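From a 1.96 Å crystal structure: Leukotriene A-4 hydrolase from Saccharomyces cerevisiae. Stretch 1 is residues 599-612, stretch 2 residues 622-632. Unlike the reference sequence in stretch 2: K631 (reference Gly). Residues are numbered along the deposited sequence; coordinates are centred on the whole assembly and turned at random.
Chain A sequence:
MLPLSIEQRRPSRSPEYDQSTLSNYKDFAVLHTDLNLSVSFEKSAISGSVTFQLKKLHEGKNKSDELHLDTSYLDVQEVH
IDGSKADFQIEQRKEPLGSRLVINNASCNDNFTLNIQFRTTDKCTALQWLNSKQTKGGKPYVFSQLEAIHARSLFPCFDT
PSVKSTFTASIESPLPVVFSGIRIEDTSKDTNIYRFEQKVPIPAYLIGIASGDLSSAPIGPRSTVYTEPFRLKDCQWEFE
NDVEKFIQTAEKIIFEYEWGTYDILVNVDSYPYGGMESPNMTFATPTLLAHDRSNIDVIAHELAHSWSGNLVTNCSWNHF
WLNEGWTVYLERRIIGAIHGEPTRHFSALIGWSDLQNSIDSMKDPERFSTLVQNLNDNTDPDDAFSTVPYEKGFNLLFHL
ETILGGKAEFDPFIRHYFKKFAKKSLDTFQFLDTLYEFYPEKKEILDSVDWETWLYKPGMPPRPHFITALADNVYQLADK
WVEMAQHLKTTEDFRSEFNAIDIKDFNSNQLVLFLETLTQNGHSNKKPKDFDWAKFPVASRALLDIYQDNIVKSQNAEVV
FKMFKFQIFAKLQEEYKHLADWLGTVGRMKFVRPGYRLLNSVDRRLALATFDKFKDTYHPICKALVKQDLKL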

# COMPACT_ATOMS: atom_id res chain seq x y z
N LEU A 599 23.01 -7.60 -0.47
CA LEU A 599 23.98 -8.33 0.34
C LEU A 599 24.41 -9.65 -0.29
O LEU A 599 25.55 -10.08 -0.14
N ASN A 600 23.49 -10.31 -1.01
CA ASN A 600 23.83 -11.56 -1.69
C ASN A 600 24.78 -11.38 -2.87
O ASN A 600 25.52 -12.30 -3.22
N SER A 601 24.77 -10.20 -3.48
CA SER A 601 25.63 -9.93 -4.63
C SER A 601 27.06 -9.55 -4.23
O SER A 601 27.91 -9.37 -5.10
N VAL A 602 27.32 -9.41 -2.93
CA VAL A 602 28.67 -9.11 -2.45
C VAL A 602 29.20 -10.12 -1.43
O VAL A 602 30.41 -10.30 -1.29
N ASP A 603 28.29 -10.80 -0.74
CA ASP A 603 28.66 -11.83 0.23
C ASP A 603 27.47 -12.76 0.46
O ASP A 603 26.63 -12.50 1.33
N ARG A 604 27.40 -13.83 -0.32
CA ARG A 604 26.28 -14.76 -0.19
C ARG A 604 26.38 -15.55 1.11
O ARG A 604 25.37 -15.76 1.78
N ARG A 605 27.59 -15.97 1.45
CA ARG A 605 27.86 -16.69 2.70
C ARG A 605 27.36 -15.90 3.91
O ARG A 605 27.12 -16.46 4.98
N LEU A 606 27.21 -14.60 3.72
CA LEU A 606 26.73 -13.70 4.76
C LEU A 606 25.25 -13.41 4.60
O LEU A 606 24.54 -13.19 5.59
N ALA A 607 24.77 -13.40 3.36
CA ALA A 607 23.37 -13.08 3.09
C ALA A 607 22.46 -14.21 3.57
O ALA A 607 21.43 -13.97 4.21
N LEU A 608 22.85 -15.45 3.26
CA LEU A 608 22.09 -16.62 3.70
C LEU A 608 22.25 -16.87 5.20
O LEU A 608 21.35 -17.40 5.85
N ALA A 609 23.41 -16.50 5.73
CA ALA A 609 23.66 -16.60 7.16
C ALA A 609 22.78 -15.61 7.89
O ALA A 609 22.20 -15.91 8.94
N THR A 610 22.67 -14.41 7.33
CA THR A 610 21.85 -13.38 7.93
C THR A 610 20.37 -13.78 7.90
O THR A 610 19.72 -13.82 8.94
N PHE A 611 19.86 -14.11 6.71
CA PHE A 611 18.47 -14.58 6.59
C PHE A 611 18.12 -15.68 7.59
O PHE A 611 17.14 -15.56 8.33
N ASP A 612 18.90 -16.76 7.61
CA ASP A 612 18.67 -17.86 8.53
C ASP A 612 18.53 -17.32 9.95
O ASP A 612 17.82 -17.90 10.78
N CYS A 622 6.86 -11.22 3.45
CA CYS A 622 8.26 -10.84 3.29
C CYS A 622 9.22 -12.04 3.41
O CYS A 622 10.20 -12.11 2.68
N LYS A 623 8.92 -12.98 4.31
CA LYS A 623 9.76 -14.19 4.41
C LYS A 623 9.66 -15.02 3.13
O LYS A 623 10.67 -15.55 2.64
N ALA A 624 8.44 -15.12 2.59
CA ALA A 624 8.19 -15.90 1.38
C ALA A 624 9.02 -15.37 0.22
O ALA A 624 9.72 -16.11 -0.47
N LEU A 625 8.94 -14.07 0.00
CA LEU A 625 9.58 -13.48 -1.16
C LEU A 625 11.09 -13.42 -1.02
O LEU A 625 11.81 -13.57 -2.01
N VAL A 626 11.58 -13.23 0.20
CA VAL A 626 13.03 -13.19 0.42
C VAL A 626 13.62 -14.59 0.28
O VAL A 626 14.74 -14.75 -0.22
N LYS A 627 12.86 -15.58 0.73
CA LYS A 627 13.24 -16.99 0.57
C LYS A 627 13.62 -17.30 -0.87
O LYS A 627 14.68 -17.87 -1.13
N GLN A 628 12.77 -16.91 -1.82
CA GLN A 628 13.01 -17.24 -3.23
C GLN A 628 13.96 -16.27 -3.91
O GLN A 628 14.59 -16.61 -4.90
N ASP A 629 14.04 -15.05 -3.39
CA ASP A 629 15.04 -14.11 -3.86
C ASP A 629 16.42 -14.71 -3.63
O ASP A 629 17.31 -14.58 -4.47
N LEU A 630 16.59 -15.38 -2.50
CA LEU A 630 17.86 -16.02 -2.15
C LEU A 630 17.94 -17.46 -2.68
O LEU A 630 18.61 -18.30 -2.08
N LYS A 631 17.27 -17.72 -3.80
CA LYS A 631 17.25 -19.05 -4.40
C LYS A 631 16.88 -20.16 -3.41
O LYS A 631 17.72 -20.96 -3.02
N LEU A 632 15.60 -20.20 -3.03
CA LEU A 632 15.10 -21.24 -2.13
C LEU A 632 13.68 -21.64 -2.50
O LEU A 632 12.93 -20.85 -3.07

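Packing between the C-terminal segment, residues 622-632, and the helix of residues 604-612 in leukotriene A-4 hydrolase. The two helices run roughly antiparallel, their axes at 156° and 11.4 Å apart at closest approach, and the contact buries 452 Å² in all. F611 and L630 are its centre; each loses about 110 Å² to the other stretch. F611 points its CA-to-CB bond toward the second helix, and its t rotamer (chi1 -176°, chi2 -101°) lays the ring along one flank of that helix. F611 CD2 lies 3.6 Å from V626 CG1, and F611 CZ lies 3.9 Å from K623 CG and 4.1 Å from the backbone K627 N, so the ring tip contacts residues one turn apart, K623 and K627. V626, also t, points its CA-to-CB bond toward the first stretch and is buried.

L630 is the first residue to leave helical geometry. Its CA-to-CB bond points sideways, but chi1 m and chi2 t bring the end of the side chain back to the first helix. L630 CD1 meets F611 CB at 3.6 Å, and L630 CD2 approaches A607 CB at 4.1 Å. The backbones come near here, with L608 CA and L630 CA 7.2 Å apart. L608 (m, t) flanks the leucine: its CD2 is 4.1 Å from L630 CB and 4.2 Å from L632 CD1, extending the apolar strip to the chain terminus, where L632 (m, t) is poorly ordered.

Toward the margin beside F611, K623 contributes the aliphatic part of an extended, all-t side chain, its NZ being bound elsewhere in the structure. K627 starts sideways and its end leads away, leaving CB 4.4 Å from F611 CZ.

The polar edge is built around R604. Its CA-to-CB bond points sideways, yet chi1 to chi3 are all t, and the extended chain carries the guanidinium to the end of the second helix. There R604 NH1 donates a weak hydrogen bond to L630 O (3.4 Å, 159°), the acceptor lying at the edge of the group near its plane. K631, which replaces the reference glycine and is poorly ordered, places CE over one guanidinium face, 4.2 Å from R604 CZ; this is a contact of its aliphatic chain. N600, t at chi1, points its CA-to-CB bond toward the second stretch and packs near L630. Behind this edge, D603 caps the first helix, its OD1 accepting a weak bond from L606 N at 2.9 Å.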

# COMPACT_ATOMS: atom_id res chain seq x y z
CB LEU A 599 23.46 -8.55 1.77
CG LEU A 599 24.53 -9.00 2.79
CD1 LEU A 599 25.65 -7.96 2.93
CD2 LEU A 599 23.90 -9.35 4.14
CB ASN A 600 22.56 -12.30 -2.14
CG ASN A 600 22.86 -13.72 -2.61
OD1 ASN A 600 22.81 -14.01 -3.80
ND2 ASN A 600 23.19 -14.60 -1.67
CB SER A 601 25.03 -8.86 -5.54
OG SER A 601 25.12 -7.57 -4.97
CB VAL A 602 28.78 -7.68 -1.88
CG1 VAL A 602 28.58 -6.65 -2.99
CG2 VAL A 602 27.78 -7.48 -0.75
CB ASP A 603 29.10 -11.21 1.55
CG ASP A 603 29.87 -12.18 2.44
OD1 ASP A 603 29.52 -13.39 2.49
OD2 ASP A 603 30.83 -11.73 3.10
CB ARG A 604 26.18 -15.68 -1.40
CG ARG A 604 25.13 -16.77 -1.24
CD ARG A 604 24.77 -17.40 -2.57
NE ARG A 604 23.85 -18.51 -2.40
CZ ARG A 604 22.53 -18.38 -2.30
NH1 ARG A 604 21.77 -19.45 -2.14
NH2 ARG A 604 21.98 -17.17 -2.35
CB ARG A 605 29.37 -16.96 2.84
CG ARG A 605 29.75 -17.74 4.08
CD ARG A 605 29.05 -19.08 4.11
NE ARG A 605 29.39 -19.86 5.30
CZ ARG A 605 28.71 -19.84 6.44
NH1 ARG A 605 27.63 -19.07 6.55
NH2 ARG A 605 29.09 -20.59 7.46
CB LEU A 606 27.53 -12.39 4.74
CG LEU A 606 27.02 -11.23 5.60
CD1 LEU A 606 26.81 -11.66 7.05
CD2 LEU A 606 27.96 -10.02 5.49
CB ALA A 607 23.15 -12.80 1.61
CB LEU A 608 22.52 -17.85 2.92
CG LEU A 608 21.82 -18.09 1.58
CD1 LEU A 608 22.48 -19.26 0.87
CD2 LEU A 608 20.33 -18.34 1.79
CB ALA A 609 25.12 -16.32 7.45
CB THR A 610 22.09 -12.02 7.28
OG1 THR A 610 23.44 -11.62 7.54
CG2 THR A 610 21.14 -10.97 7.84
CB PHE A 611 18.16 -15.04 5.16
CG PHE A 611 16.72 -15.43 4.96
CD1 PHE A 611 16.33 -16.76 4.94
CD2 PHE A 611 15.74 -14.45 4.83
CE1 PHE A 611 15.00 -17.12 4.77
CE2 PHE A 611 14.40 -14.80 4.66
CZ PHE A 611 14.04 -16.14 4.63
CB ASP A 612 19.83 -18.86 8.44
CG ASP A 612 19.59 -20.11 9.27
OD1 ASP A 612 18.56 -20.79 9.06
OD2 ASP A 612 20.45 -20.43 10.12
CB CYS A 622 8.62 -9.74 4.28
SG CYS A 622 10.34 -9.25 4.23
CB LYS A 623 9.38 -15.04 5.63
CG LYS A 623 10.33 -16.22 5.87
CD LYS A 623 9.89 -17.07 7.07
CE LYS A 623 10.68 -18.39 7.14
NZ LYS A 623 10.06 -19.40 8.07
CB ALA A 624 6.71 -15.85 1.03
CB LEU A 625 8.96 -12.12 -1.45
CG LEU A 625 7.54 -12.39 -1.95
CD1 LEU A 625 6.63 -11.17 -1.86
CD2 LEU A 625 7.61 -12.95 -3.36
CB VAL A 626 13.39 -12.58 1.79
CG1 VAL A 626 14.92 -12.51 1.94
CG2 VAL A 626 12.78 -11.20 1.94
CB LYS A 627 12.10 -17.91 1.05
CG LYS A 627 12.19 -19.33 0.51
CD LYS A 627 11.00 -20.19 0.93
CE LYS A 627 11.17 -20.77 2.33
NZ LYS A 627 10.15 -21.82 2.64
CB GLN A 628 11.69 -17.31 -3.99
CG GLN A 628 11.11 -15.96 -4.34
CD GLN A 628 9.63 -16.05 -4.63
OE1 GLN A 628 8.98 -17.04 -4.28
NE2 GLN A 628 9.09 -15.03 -5.28
CB ASP A 629 14.94 -12.77 -3.12
CG ASP A 629 13.88 -11.85 -3.71
OD1 ASP A 629 13.23 -12.25 -4.70
OD2 ASP A 629 13.69 -10.74 -3.17
CB LEU A 630 18.08 -16.00 -0.64
CG LEU A 630 18.47 -14.67 0.02
CD1 LEU A 630 18.30 -14.75 1.53
CD2 LEU A 630 19.90 -14.28 -0.34
CB LYS A 631 18.59 -19.37 -5.08
CG LYS A 631 18.74 -18.81 -6.49
CD LYS A 631 20.06 -19.23 -7.12
CE LYS A 631 21.24 -18.74 -6.30
NZ LYS A 631 22.54 -19.17 -6.88
CB LEU A 632 15.16 -20.77 -0.67
CG LEU A 632 16.54 -20.48 -0.08
CD1 LEU A 632 16.42 -19.79 1.27
CD2 LEU A 632 17.35 -21.76 0.04